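Local coordinates for uncharacterized protein (Pseudomonas fluorescens, PDB 5V00), which is a bicupin protein, HutD, involved in histidine utilization, although its precise molecular function remains unknown, at residues Leu129-Gly134 against Thr181-Leu186; Val135-Ser140 against Leu175-Val180; Thr144-Ser149 against Ile187-Arg192; Ile11-Ala16 against Glu159-His164. One frame throughout, in Å; residues are numbered along the deposited sequence.

Contact 1 (Leu129-Gly134 against Thr181-Leu186); sequences LQWVDG and TGRCCL
Strands 129-132 and 184-186 run antiparallel, their axes 4.5 Å apart at 153°, with Gln130-Leu186 and Val132-Cys184 as hydrogen-bonded pairs and Trp131-Cys185 as the non-hydrogen-bonded pair between them. Past the strand ends Gly182 N still bonds to Gly134 O (3.0 Å). On one face Cys185 stacks its CB over the Trp131 ring, 3.4 Å from the centroid of the six-membered ring and almost on the ring normal, a CH-pi contact. With SG anti to the backbone N, the sulfur continues over the five-membered ring, 3.8 Å from its centroid, and also touches Leu129 CG (3.6 Å). The indole NE1 bonds to Thr71 OG1 of strand 67-74, which probably helps to fix the ring's rotation. On the opposite face Val132 CG2 meets Cys184 SG, and Val132 CG1 meets Leu186 CD1 at 3.9 Å. Arg183, bent at chi2 (96°), folds back so that NH1 reaches Val132 O at 3.1 Å from above the carbonyl plane. That oxygen accepts twice, the second donor being Cys184 N. Arg183 NH1 also bonds weakly to a water shared with Trp131 O. Asp133 OD2 stays 4.1 Å from Arg183 NE, well out of the guanidinium plane, so the pair probably attracts through charge alone.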
loop_
_atom_site.group_PDB
_atom_site.type_symbol
_atom_site.label_atom_id
_atom_site.label_comp_id
_atom_site.label_asym_id
_atom_site.label_seq_id
_atom_site.Cartn_x
_atom_site.Cartn_y
_atom_site.Cartn_z
ATOM N N LEU B 129 12.348 -16.393 -3.165
ATOM C CA LEU B 129 12.096 -15.600 -4.344
ATOM C C LEU B 129 12.337 -16.439 -5.590
ATOM O O LEU B 129 13.328 -17.152 -5.645
ATOM C CB LEU B 129 13.082 -14.369 -4.359
ATOM C CG LEU B 129 13.004 -13.442 -5.575
ATOM C CD1 LEU B 129 13.249 -11.967 -5.212
ATOM C CD2 LEU B 129 13.862 -13.864 -6.699
ATOM N N GLN B 130 11.459 -16.347 -6.590
ATOM C CA GLN B 130 11.652 -17.054 -7.851
ATOM C C GLN B 130 10.949 -16.338 -9.006
ATOM O O GLN B 130 9.753 -16.064 -8.945
ATOM C CB GLN B 130 11.087 -18.443 -7.678
ATOM C CG GLN B 130 11.219 -19.300 -8.943
ATOM C CD GLN B 130 10.708 -20.708 -8.769
ATOM O OE1 GLN B 130 10.077 -21.049 -7.797
ATOM N NE2 GLN B 130 10.934 -21.529 -9.810
ATOM N N TRP B 131 11.671 -16.050 -10.068
ATOM C CA TRP B 131 11.087 -15.571 -11.328
ATOM C C TRP B 131 10.561 -16.763 -12.123
ATOM O O TRP B 131 11.255 -17.822 -12.225
ATOM C CB TRP B 131 12.126 -14.809 -12.126
ATOM C CG TRP B 131 12.455 -13.489 -11.557
ATOM C CD1 TRP B 131 13.455 -13.177 -10.707
ATOM C CD2 TRP B 131 11.772 -12.282 -11.838
ATOM N NE1 TRP B 131 13.442 -11.845 -10.416
ATOM C CE2 TRP B 131 12.402 -11.270 -11.093
ATOM C CE3 TRP B 131 10.627 -11.979 -12.568
ATOM C CZ2 TRP B 131 11.962 -9.929 -11.089
ATOM C CZ3 TRP B 131 10.208 -10.625 -12.617
ATOM C CH2 TRP B 131 10.856 -9.635 -11.823
ATOM N N VAL B 132 9.338 -16.627 -12.646
ATOM C CA VAL B 132 8.633 -17.724 -13.330
ATOM C C VAL B 132 7.962 -17.239 -14.595
ATOM O O VAL B 132 7.864 -16.005 -14.842
ATOM C CB VAL B 132 7.622 -18.460 -12.419
ATOM C CG1 VAL B 132 8.257 -19.052 -11.185
ATOM C CG2 VAL B 132 6.459 -17.549 -12.112
ATOM N N ASP B 133 7.484 -18.193 -15.434
ATOM C CA ASP B 133 6.740 -17.816 -16.608
ATOM C C ASP B 133 5.803 -18.932 -16.920
ATOM O O ASP B 133 5.885 -20.024 -16.339
ATOM C CB ASP B 133 7.674 -17.516 -17.757
ATOM C CG ASP B 133 7.031 -16.734 -18.917
ATOM O OD1 ASP B 133 5.857 -16.288 -18.901
ATOM O OD2 ASP B 133 7.840 -16.540 -19.871
ATOM N N GLY B 134 4.873 -18.690 -17.809
ATOM C CA GLY B 134 3.937 -19.736 -18.206
ATOM C C GLY B 134 2.918 -20.030 -17.111
ATOM O O GLY B 134 2.616 -19.202 -16.257
ATOM N N THR B 181 -0.465 -17.411 -13.988
ATOM C CA THR B 181 -0.125 -17.479 -15.420
ATOM C C THR B 181 0.511 -16.208 -15.848
ATOM O O THR B 181 -0.054 -15.097 -15.598
ATOM C CB THR B 181 -1.411 -17.752 -16.285
ATOM O OG1 THR B 181 -1.975 -19.026 -15.893
ATOM C CG2 THR B 181 -1.035 -17.765 -17.746
ATOM N N GLY B 182 1.710 -16.314 -16.399
ATOM C CA GLY B 182 2.494 -15.195 -16.960
ATOM C C GLY B 182 3.813 -14.877 -16.304
ATOM O O GLY B 182 4.172 -15.486 -15.294
ATOM N N ARG B 183 4.546 -13.930 -16.847
ATOM C CA ARG B 183 5.888 -13.674 -16.409
ATOM C C ARG B 183 5.898 -12.789 -15.170
ATOM O O ARG B 183 5.403 -11.613 -15.228
ATOM C CB ARG B 183 6.680 -13.032 -17.510
ATOM C CG ARG B 183 8.174 -12.905 -17.233
ATOM C CD ARG B 183 8.906 -14.042 -17.838
ATOM N NE ARG B 183 10.387 -14.049 -17.823
ATOM C CZ ARG B 183 11.174 -14.646 -16.859
ATOM N NH1 ARG B 183 10.722 -15.221 -15.685
ATOM N NH2 ARG B 183 12.500 -14.617 -17.035
ATOM N N CYS B 184 6.410 -13.286 -14.082
ATOM C CA CYS B 184 6.331 -12.585 -12.809
ATOM C C CYS B 184 7.346 -13.134 -11.817
ATOM O O CYS B 184 7.990 -14.174 -12.054
ATOM C CB CYS B 184 4.913 -12.735 -12.245
ATOM S SG CYS B 184 4.443 -14.442 -11.809
ATOM N N CYS B 185 7.492 -12.457 -10.691
ATOM C CA CYS B 185 8.328 -12.867 -9.594
ATOM C C CYS B 185 7.466 -13.271 -8.404
ATOM O O CYS B 185 6.503 -12.552 -8.036
ATOM C CB CYS B 185 9.314 -11.761 -9.183
ATOM S SG CYS B 185 10.551 -12.289 -7.967
ATOM N N LEU B 186 7.713 -14.437 -7.884
ATOM C CA LEU B 186 7.019 -15.011 -6.724
ATOM C C LEU B 186 7.867 -14.831 -5.480
ATOM O O LEU B 186 8.998 -15.325 -5.430
ATOM C CB LEU B 186 6.743 -16.520 -6.900
ATOM C CG LEU B 186 5.940 -16.911 -8.131
ATOM C CD1 LEU B 186 5.828 -18.408 -8.174
ATOM C CD2 LEU B 186 4.596 -16.205 -8.259
HETATM O O HOH W 1 12.220 -17.469 -15.204
HETATM O O HOH W 2 3.513 -17.980 -14.013
#

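Contact 2 (Val135-Ser140 against Leu175-Val180)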
loop_
_atom_site.group_PDB
_atom_site.type_symbol
_atom_site.label_atom_id
_atom_site.label_comp_id
_atom_site.label_asym_id
_atom_site.label_seq_id
_atom_site.Cartn_x
_atom_site.Cartn_y
_atom_site.Cartn_z
ATOM N N VAL B 135 2.468 -21.261 -17.069
ATOM C CA VAL B 135 1.455 -21.680 -16.111
ATOM C C VAL B 135 2.149 -22.327 -14.902
ATOM O O VAL B 135 2.991 -23.200 -15.043
ATOM C CB VAL B 135 0.439 -22.626 -16.777
ATOM C CG1 VAL B 135 -0.543 -23.145 -15.739
ATOM C CG2 VAL B 135 -0.286 -21.940 -17.924
ATOM N N GLN B 136 1.872 -21.851 -13.707
ATOM C CA GLN B 136 2.531 -22.336 -12.487
ATOM C C GLN B 136 1.454 -22.606 -11.437
ATOM O O GLN B 136 0.335 -21.998 -11.420
ATOM C CB GLN B 136 3.440 -21.277 -11.906
ATOM C CG GLN B 136 4.395 -20.697 -12.955
ATOM C CD GLN B 136 5.602 -21.453 -13.067
ATOM O OE1 GLN B 136 6.165 -21.866 -11.984
ATOM N NE2 GLN B 136 6.022 -21.764 -14.289
ATOM N N ARG B 137 1.778 -23.497 -10.495
ATOM C CA ARG B 137 0.888 -23.794 -9.384
ATOM C C ARG B 137 1.750 -24.206 -8.215
ATOM O O ARG B 137 2.629 -25.075 -8.410
ATOM C CB ARG B 137 -0.063 -24.937 -9.687
ATOM C CG ARG B 137 -1.064 -25.179 -8.587
ATOM C CD ARG B 137 -1.877 -26.451 -8.888
ATOM N NE ARG B 137 -2.913 -26.718 -7.923
ATOM C CZ ARG B 137 -3.718 -27.766 -7.945
ATOM N NH1 ARG B 137 -3.603 -28.585 -8.961
ATOM N NH2 ARG B 137 -4.617 -27.929 -6.966
ATOM N N PHE B 138 1.579 -23.575 -7.082
ATOM C CA PHE B 138 2.298 -23.926 -5.896
ATOM C C PHE B 138 1.435 -23.947 -4.680
ATOM O O PHE B 138 0.403 -23.280 -4.622
ATOM C CB PHE B 138 3.538 -23.028 -5.708
ATOM C CG PHE B 138 3.223 -21.576 -5.479
ATOM C CD1 PHE B 138 2.944 -20.743 -6.561
ATOM C CD2 PHE B 138 3.186 -21.055 -4.239
ATOM C CE1 PHE B 138 2.661 -19.399 -6.373
ATOM C CE2 PHE B 138 2.925 -19.695 -4.071
ATOM C CZ PHE B 138 2.618 -18.890 -5.147
ATOM N N PHE B 139 1.876 -24.703 -3.663
ATOM C CA PHE B 139 1.219 -24.767 -2.351
ATOM C C PHE B 139 2.195 -24.172 -1.360
ATOM O O PHE B 139 3.385 -24.582 -1.340
ATOM C CB PHE B 139 0.853 -26.180 -1.915
ATOM C CG PHE B 139 -0.043 -26.881 -2.891
ATOM C CD1 PHE B 139 0.451 -27.353 -4.106
ATOM C CD2 PHE B 139 -1.332 -27.101 -2.587
ATOM C CE1 PHE B 139 -0.368 -27.965 -5.034
ATOM C CE2 PHE B 139 -2.204 -27.773 -3.527
ATOM C CZ PHE B 139 -1.694 -28.197 -4.734
ATOM N N SER B 140 1.703 -23.293 -0.492
ATOM C CA SER B 140 2.582 -22.672 0.476
ATOM C C SER B 140 1.904 -22.337 1.780
ATOM O O SER B 140 0.767 -21.823 1.766
ATOM C CB SER B 140 3.217 -21.432 -0.113
ATOM O OG SER B 140 4.119 -20.883 0.830
ATOM N N LEU B 175 -2.519 -24.026 4.208
ATOM C CA LEU B 175 -1.762 -24.272 2.993
ATOM C C LEU B 175 -2.486 -23.640 1.842
ATOM O O LEU B 175 -3.543 -24.155 1.395
ATOM C CB LEU B 175 -1.616 -25.782 2.733
ATOM C CG LEU B 175 -0.693 -26.206 1.592
ATOM C CD1 LEU B 175 0.765 -25.862 1.877
ATOM C CD2 LEU B 175 -0.841 -27.712 1.322
ATOM N N LEU B 176 -1.896 -22.615 1.261
ATOM C CA LEU B 176 -2.497 -21.902 0.156
ATOM C C LEU B 176 -2.204 -22.587 -1.121
ATOM O O LEU B 176 -1.094 -23.022 -1.312
ATOM C CB LEU B 176 -1.863 -20.527 0.093
ATOM C CG LEU B 176 -2.506 -19.421 0.847
ATOM C CD1 LEU B 176 -1.509 -18.288 0.834
ATOM C CD2 LEU B 176 -3.764 -19.040 0.060
ATOM N N ASP B 177 -3.153 -22.706 -2.048
ATOM C CA ASP B 177 -2.935 -23.320 -3.375
ATOM C C ASP B 177 -3.126 -22.277 -4.400
ATOM O O ASP B 177 -4.267 -21.787 -4.569
ATOM C CB ASP B 177 -4.028 -24.406 -3.547
ATOM C CG ASP B 177 -4.056 -25.082 -4.873
ATOM O OD1 ASP B 177 -3.336 -24.813 -5.858
ATOM O OD2 ASP B 177 -4.900 -26.029 -4.903
ATOM N N ILE B 178 -2.074 -21.866 -5.039
ATOM C CA ILE B 178 -2.043 -20.660 -5.868
ATOM C C ILE B 178 -1.591 -21.043 -7.273
ATOM O O ILE B 178 -0.536 -21.596 -7.489
ATOM C CB ILE B 178 -1.128 -19.537 -5.282
ATOM C CG1 ILE B 178 -1.647 -19.130 -3.907
ATOM C CG2 ILE B 178 -1.087 -18.378 -6.272
ATOM C CD1 ILE B 178 -0.730 -18.170 -3.187
ATOM N N SER B 179 -2.427 -20.696 -8.261
ATOM C CA SER B 179 -2.045 -20.811 -9.646
ATOM C C SER B 179 -1.719 -19.444 -10.196
ATOM O O SER B 179 -2.424 -18.457 -9.891
ATOM C CB SER B 179 -3.206 -21.406 -10.455
ATOM O OG SER B 179 -3.501 -22.793 -10.075
ATOM N N VAL B 180 -0.695 -19.359 -11.043
ATOM C CA VAL B 180 -0.318 -18.116 -11.650
ATOM C C VAL B 180 -0.044 -18.337 -13.128
ATOM O O VAL B 180 0.529 -19.354 -13.488
ATOM C CB VAL B 180 0.972 -17.548 -11.027
ATOM C CG1 VAL B 180 1.303 -16.215 -11.600
ATOM C CG2 VAL B 180 0.845 -17.441 -9.543
#
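Arg137 and Asp177 form a side-on, two-pronged salt bridge across the strands: NE donates a hydrogen bond to Asp177 OD1 and NH2 one to Asp177 OD2, each at 2.8 Å and nearly straight. Both oxygens use their syn lone pairs, and the two planes are only 13° apart. Arg137 gets there fully extended, CG anti to the backbone N (chi1 -175°), passing Ser179 OG with its CG. The same carboxylate lies along the Phe139 ring, OD1 3.8 Å above its plane and offset toward the rim. An alanine in place of Asp177 would remove both acceptors and would probably leave the Arg137 guanidinium poorly held and the Phe139 ring without its polar neighbour. Six backbone bonds, two in each of the pairs Gln136-Val180, Phe138-Ile178 and Ser140-Leu176, hold the strands beneath. On the other face Phe138 takes the crowded torsion, CG between the backbone N and the carbonyl carbon (chi1 65°), which swings its ring across to Ile178. Ile178 CB stands over that ring, 4.1 Å from the centroid, while Val180 CG2 approaches its edge. Leu186 and Val145 of the facing sheet also pack on this Phe138 ring. A largely solvent-facing side with the Arg137-Asp177 salt bridge, and a mainly apolar one with Phe138, Ile178 and Val180 turned to a second sheet, fit one layer of the antiparallel beta sandwich of a cupin domain.

Contact 3 (Thr144-Ser149 against Ile187-Arg192); sequences TVLVFS and IELTQR
Leu189 O is gripped twice: by Thr144 N at 2.9 Å, nearly along the C=O axis, and by a water that also sits 3.0 Å from Thr144 OG1. The threonine hydroxyl, anti to its own carbonyl carbon (chi1 -61°), is also hydrogen-bonded to Asp170 OD1 on the next strand. Leu189 N returns a bond to Thr144 O, and Leu146 and Ile187 exchange another two, the shorter from Leu146 N to Ile187 O at 2.8 Å. On the face of these pairs Leu146 CD1 touches both Ile187 CG2 and Leu189 CD1, 3.9 Å from each. Trp47 and Leu49 of strand 47-54 pack against this apolar group. On the reverse face Val145 CG2 runs alongside Glu188 CG at 4.2 Å, pointing the same way; the Glu188 carboxylate goes on to bond Ser140 OG through OE1. Antiparallel strands 144-149 and 187-191, their axes at 160°, are thus the central strand and its neighbour in a five-stranded sheet with side chains packed on both faces, as in the jelly-roll cores of cupins.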
loop_
_atom_site.group_PDB
_atom_site.type_symbol
_atom_site.label_atom_id
_atom_site.label_comp_id
_atom_site.label_asym_id
_atom_site.label_seq_id
_atom_site.Cartn_x
_atom_site.Cartn_y
_atom_site.Cartn_z
ATOM N N THR B 144 3.032 -14.425 4.049
ATOM C CA THR B 144 2.838 -13.412 3.002
ATOM C C THR B 144 3.358 -13.938 1.673
ATOM O O THR B 144 4.430 -14.511 1.591
ATOM C CB THR B 144 3.604 -12.132 3.357
ATOM O OG1 THR B 144 3.089 -11.628 4.582
ATOM C CG2 THR B 144 3.476 -11.068 2.280
ATOM N N VAL B 145 2.551 -13.800 0.673
ATOM C CA VAL B 145 2.896 -14.171 -0.689
ATOM C C VAL B 145 2.739 -12.987 -1.588
ATOM O O VAL B 145 1.675 -12.331 -1.603
ATOM C CB VAL B 145 2.060 -15.391 -1.236
ATOM C CG1 VAL B 145 2.541 -15.712 -2.655
ATOM C CG2 VAL B 145 2.191 -16.578 -0.319
ATOM N N LEU B 146 3.744 -12.713 -2.422
ATOM C CA LEU B 146 3.770 -11.554 -3.271
ATOM C C LEU B 146 3.960 -12.033 -4.723
ATOM O O LEU B 146 4.798 -12.964 -4.982
ATOM C CB LEU B 146 4.915 -10.571 -2.917
ATOM C CG LEU B 146 4.790 -10.052 -1.496
ATOM C CD1 LEU B 146 6.207 -9.639 -1.053
ATOM C CD2 LEU B 146 3.907 -8.813 -1.535
ATOM N N VAL B 147 3.236 -11.448 -5.629
ATOM C CA VAL B 147 3.319 -11.742 -7.072
ATOM C C VAL B 147 3.513 -10.448 -7.807
ATOM O O VAL B 147 2.600 -9.653 -7.911
ATOM C CB VAL B 147 2.102 -12.519 -7.642
ATOM C CG1 VAL B 147 2.288 -12.859 -9.083
ATOM C CG2 VAL B 147 1.849 -13.796 -6.868
ATOM N N PHE B 148 4.709 -10.252 -8.393
ATOM C CA PHE B 148 5.069 -9.000 -9.081
ATOM C C PHE B 148 5.160 -9.249 -10.568
ATOM O O PHE B 148 5.974 -10.064 -11.021
ATOM C CB PHE B 148 6.430 -8.513 -8.574
ATOM C CG PHE B 148 6.949 -7.277 -9.255
ATOM C CD1 PHE B 148 6.442 -6.029 -8.920
ATOM C CD2 PHE B 148 7.963 -7.358 -10.202
ATOM C CE1 PHE B 148 6.872 -4.898 -9.558
ATOM C CE2 PHE B 148 8.373 -6.258 -10.892
ATOM C CZ PHE B 148 7.907 -4.987 -10.518
ATOM N N SER B 149 4.306 -8.602 -11.345
ATOM C CA SER B 149 4.204 -8.780 -12.791
ATOM C C SER B 149 5.242 -8.026 -13.624
ATOM O O SER B 149 5.473 -6.826 -13.348
ATOM C CB SER B 149 2.816 -8.309 -13.261
ATOM O OG SER B 149 2.739 -8.326 -14.661
ATOM N N ILE B 187 7.389 -14.120 -4.459
ATOM C CA ILE B 187 8.100 -13.961 -3.206
ATOM C C ILE B 187 7.252 -14.459 -2.046
ATOM O O ILE B 187 6.034 -14.184 -1.999
ATOM C CB ILE B 187 8.533 -12.515 -2.982
ATOM C CG1 ILE B 187 9.515 -12.095 -4.101
ATOM C CG2 ILE B 187 9.075 -12.246 -1.618
ATOM C CD1 ILE B 187 9.847 -10.647 -4.125
ATOM N N GLU B 188 7.848 -15.145 -1.106
ATOM C CA GLU B 188 7.173 -15.630 0.031
ATOM C C GLU B 188 7.965 -15.244 1.307
ATOM O O GLU B 188 9.192 -15.408 1.377
ATOM C CB GLU B 188 7.010 -17.118 0.010
ATOM C CG GLU B 188 6.175 -17.618 -1.138
ATOM C CD GLU B 188 6.005 -19.172 -1.161
ATOM O OE1 GLU B 188 6.228 -19.863 -0.176
ATOM O OE2 GLU B 188 5.643 -19.629 -2.169
ATOM N N LEU B 189 7.258 -14.725 2.275
ATOM C CA LEU B 189 7.883 -14.210 3.510
ATOM C C LEU B 189 7.095 -14.677 4.700
ATOM O O LEU B 189 5.848 -14.594 4.711
ATOM C CB LEU B 189 7.974 -12.704 3.448
ATOM C CG LEU B 189 8.887 -12.133 2.356
ATOM C CD1 LEU B 189 8.405 -10.824 1.930
ATOM C CD2 LEU B 189 10.278 -11.969 3.000
ATOM N N THR B 190 7.807 -15.104 5.722
ATOM C CA THR B 190 7.215 -15.581 7.000
ATOM C C THR B 190 8.060 -15.119 8.196
ATOM O O THR B 190 9.265 -15.323 8.216
ATOM C CB THR B 190 7.118 -17.106 6.989
ATOM O OG1 THR B 190 6.259 -17.507 5.918
ATOM C CG2 THR B 190 6.594 -17.626 8.269
ATOM N N GLN B 191 7.398 -14.539 9.196
ATOM C CA GLN B 191 8.054 -14.107 10.413
ATOM C C GLN B 191 8.647 -15.298 11.105
ATOM O O GLN B 191 8.104 -16.420 11.094
ATOM C CB GLN B 191 7.038 -13.501 11.367
ATOM C CG GLN B 191 6.795 -12.084 11.133
ATOM C CD GLN B 191 6.085 -11.448 12.338
ATOM O OE1 GLN B 191 6.681 -10.695 13.105
ATOM N NE2 GLN B 191 4.851 -11.836 12.533
ATOM N N ARG B 192 9.834 -15.135 11.657
ATOM C CA ARG B 192 10.451 -16.223 12.372
ATOM C C ARG B 192 10.038 -16.031 13.835
ATOM O O ARG B 192 9.792 -14.891 14.284
ATOM C CB ARG B 192 11.963 -16.187 12.291
ATOM C CG ARG B 192 12.477 -16.222 10.931
ATOM C CD ARG B 192 13.972 -16.226 10.793
ATOM N NE ARG B 192 14.600 -17.296 11.591
ATOM C CZ ARG B 192 15.502 -18.171 11.140
ATOM N NH1 ARG B 192 15.944 -18.188 9.866
ATOM N NH2 ARG B 192 16.014 -19.045 12.000
HETATM O O HOH W 3 4.970 -12.464 6.786
#

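Contact 4 (Ile11-Ala16 against Glu159-His164); sequences ISVWRA and EKLGHH
The two segments are not paired through their backbones: from Val13 to Ala16 the chain runs 29° from the direction of Glu159-His164, with the Val13 and Glu159 CA atoms 8.2 Å apart, closing to 5.6 Å between those of Ala16 and His164. Side chains span the wider end. Arg15, bent at chi2 (-70°), turns its guanidinium back so that NH1 donates to Lys160 O at 2.8 Å, in the plane of both groups; NH2 adds a weak bond to the same oxygen. A water links Arg15 NH2 to Glu159 OE1 and Lys160 N. The charged atoms Arg15 NH2 and Glu159 OE1 stay 4.6 Å apart. Asp165 completes the grip with a salt bridge to NH1. N-terminal strand 10-14 forms an edge of a sheet otherwise built from the bicupin's later strands, and the contact joins it to edge strand 159-161 of a four-stranded one, beside the subunit interface: Arg15 NE bonds to Ala38 O of the second subunit. A leucine replacing Arg15 would lose these donors and would probably loosen both the tie to Lys160 O and the link to the neighbouring subunit. Val13 CG1 lies 3.4 Å over one face of the guanidinium and meets Leu161 CD2 at 3.8 Å, while its CG2 touches Glu159 CG. At the narrow end Ala16 CB and His164 CB meet at 3.9 Å, and Tyr19 OH bonds to His164 O.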
loop_
_atom_site.group_PDB
_atom_site.type_symbol
_atom_site.label_atom_id
_atom_site.label_comp_id
_atom_site.label_asym_id
_atom_site.label_seq_id
_atom_site.Cartn_x
_atom_site.Cartn_y
_atom_site.Cartn_z
ATOM N N ILE B 11 -6.372 -10.475 0.334
ATOM C CA ILE B 11 -5.684 -10.174 -0.915
ATOM C C ILE B 11 -5.655 -8.699 -1.137
ATOM O O ILE B 11 -6.715 -8.028 -0.993
ATOM C CB ILE B 11 -6.373 -10.881 -2.101
ATOM C CG1 ILE B 11 -6.261 -12.411 -1.909
ATOM C CG2 ILE B 11 -5.761 -10.462 -3.438
ATOM C CD1 ILE B 11 -7.276 -13.178 -2.779
ATOM N N SER B 12 -4.494 -8.151 -1.446
ATOM C CA SER B 12 -4.337 -6.745 -1.830
ATOM C C SER B 12 -3.724 -6.666 -3.213
ATOM O O SER B 12 -2.925 -7.510 -3.569
ATOM C CB SER B 12 -3.426 -6.082 -0.833
ATOM O OG SER B 12 -4.004 -5.977 0.433
ATOM N N VAL B 13 -4.083 -5.680 -4.042
ATOM C CA VAL B 13 -3.458 -5.477 -5.331
ATOM C C VAL B 13 -2.864 -4.048 -5.305
ATOM O O VAL B 13 -3.588 -3.061 -5.046
ATOM C CB VAL B 13 -4.382 -5.665 -6.540
ATOM C CG1 VAL B 13 -3.654 -5.422 -7.848
ATOM C CG2 VAL B 13 -5.051 -7.040 -6.489
ATOM N N TRP B 14 -1.538 -3.937 -5.485
ATOM C CA TRP B 14 -0.817 -2.661 -5.517
ATOM C C TRP B 14 -0.696 -2.348 -7.012
ATOM O O TRP B 14 -0.037 -3.127 -7.801
ATOM C CB TRP B 14 0.555 -2.792 -4.845
ATOM C CG TRP B 14 0.555 -3.414 -3.493
ATOM C CD1 TRP B 14 1.042 -4.627 -3.094
ATOM C CD2 TRP B 14 -0.106 -2.884 -2.367
ATOM N NE1 TRP B 14 0.809 -4.841 -1.769
ATOM C CE2 TRP B 14 0.058 -3.794 -1.304
ATOM C CE3 TRP B 14 -0.912 -1.768 -2.184
ATOM C CZ2 TRP B 14 -0.511 -3.609 -0.056
ATOM C CZ3 TRP B 14 -1.485 -1.574 -0.917
ATOM C CH2 TRP B 14 -1.270 -2.509 0.133
ATOM N N ARG B 15 -1.301 -1.259 -7.471
ATOM C CA ARG B 15 -1.207 -0.904 -8.862
ATOM C C ARG B 15 -0.053 0.076 -9.077
ATOM O O ARG B 15 0.130 1.059 -8.345
ATOM C CB ARG B 15 -2.478 -0.332 -9.455
ATOM C CG ARG B 15 -3.699 -1.213 -9.364
ATOM C CD ARG B 15 -3.540 -2.434 -10.335
ATOM N NE ARG B 15 -4.714 -3.215 -10.272
ATOM C CZ ARG B 15 -4.927 -4.319 -11.016
ATOM N NH1 ARG B 15 -3.993 -4.658 -11.906
ATOM N NH2 ARG B 15 -5.974 -5.049 -10.826
ATOM N N ALA B 16 0.731 -0.163 -10.099
ATOM C CA ALA B 16 1.948 0.620 -10.276
ATOM C C ALA B 16 1.631 2.110 -10.579
ATOM O O ALA B 16 2.436 3.025 -10.286
ATOM C CB ALA B 16 2.811 0.048 -11.433
ATOM N N GLU B 159 -7.344 -12.080 -10.179
ATOM C CA GLU B 159 -6.932 -10.731 -10.518
ATOM C C GLU B 159 -6.060 -10.791 -11.753
ATOM O O GLU B 159 -5.514 -11.869 -12.143
ATOM C CB GLU B 159 -6.211 -10.108 -9.349
ATOM C CG GLU B 159 -6.978 -10.036 -8.070
ATOM C CD GLU B 159 -8.276 -9.221 -8.136
ATOM O OE1 GLU B 159 -8.453 -8.418 -9.029
ATOM O OE2 GLU B 159 -9.086 -9.467 -7.219
ATOM N N LYS B 160 -5.972 -9.656 -12.405
ATOM C CA LYS B 160 -5.152 -9.455 -13.543
ATOM C C LYS B 160 -4.183 -8.309 -13.282
ATOM O O LYS B 160 -4.567 -7.140 -13.074
ATOM C CB LYS B 160 -6.014 -9.132 -14.771
ATOM C CG LYS B 160 -6.887 -10.302 -15.188
ATOM C CD LYS B 160 -7.639 -9.942 -16.471
ATOM C CE LYS B 160 -8.410 -11.172 -16.948
ATOM N NZ LYS B 160 -9.179 -10.877 -18.191
ATOM N N LEU B 161 -2.899 -8.622 -13.320
ATOM C CA LEU B 161 -1.855 -7.691 -13.049
ATOM C C LEU B 161 -1.165 -7.266 -14.324
ATOM O O LEU B 161 -0.674 -8.094 -15.109
ATOM C CB LEU B 161 -0.818 -8.350 -12.162
ATOM C CG LEU B 161 -1.279 -9.064 -10.918
ATOM C CD1 LEU B 161 -0.059 -9.605 -10.198
ATOM C CD2 LEU B 161 -1.946 -8.018 -10.035
ATOM N N GLY B 162 -1.080 -5.950 -14.549
ATOM C CA GLY B 162 -0.296 -5.415 -15.597
ATOM C C GLY B 162 1.117 -5.172 -15.199
ATOM O O GLY B 162 1.559 -5.614 -14.102
ATOM N N HIS B 163 1.914 -4.500 -16.082
ATOM C CA HIS B 163 3.339 -4.312 -15.825
ATOM C C HIS B 163 3.617 -3.627 -14.510
ATOM O O HIS B 163 3.113 -2.508 -14.265
ATOM C CB HIS B 163 4.073 -3.496 -16.936
ATOM C CG HIS B 163 4.458 -4.293 -18.115
ATOM N ND1 HIS B 163 5.702 -4.878 -18.229
ATOM C CD2 HIS B 163 3.762 -4.648 -19.221
ATOM C CE1 HIS B 163 5.761 -5.524 -19.390
ATOM N NE2 HIS B 163 4.590 -5.441 -19.985
ATOM N N HIS B 164 4.303 -4.296 -13.617
ATOM C CA HIS B 164 4.785 -3.807 -12.324
ATOM C C HIS B 164 3.709 -3.647 -11.266
ATOM O O HIS B 164 4.015 -3.201 -10.172
ATOM C CB HIS B 164 5.599 -2.536 -12.417
ATOM C CG HIS B 164 6.688 -2.632 -13.437
ATOM N ND1 HIS B 164 7.359 -1.507 -13.901
ATOM C CD2 HIS B 164 7.235 -3.706 -14.061
ATOM C CE1 HIS B 164 8.291 -1.903 -14.764
ATOM N NE2 HIS B 164 8.246 -3.228 -14.883
HETATM O O HOH W 4 -7.542 -7.503 -11.365
#

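Overall arrangement
From the N terminus, Ile11-Ala16 meets Glu159-His164 143 residues later, so contact 4 closes the longest loop, spanning the first cupin half and the start of the second. Contact 1 begins inside that loop at Leu129-Gly134 and ends beyond it at Thr181-Leu186; contact 2 nests within contact 1, and both cross contact 4. Contact 3 crosses all the others, its second segment continuing strand 184-191 directly from contact 1. Contacts 1 and 3 thus share strand 184-191, pairing it with its neighbours 125-132 and 144-149 in the five-stranded sheet, and contact 2 lies in the four-stranded sheet packed on it, where Ile178 touches Val145. Contact 4 ties the edges of both sheets together, meeting contact 3 at Ser149 and His164.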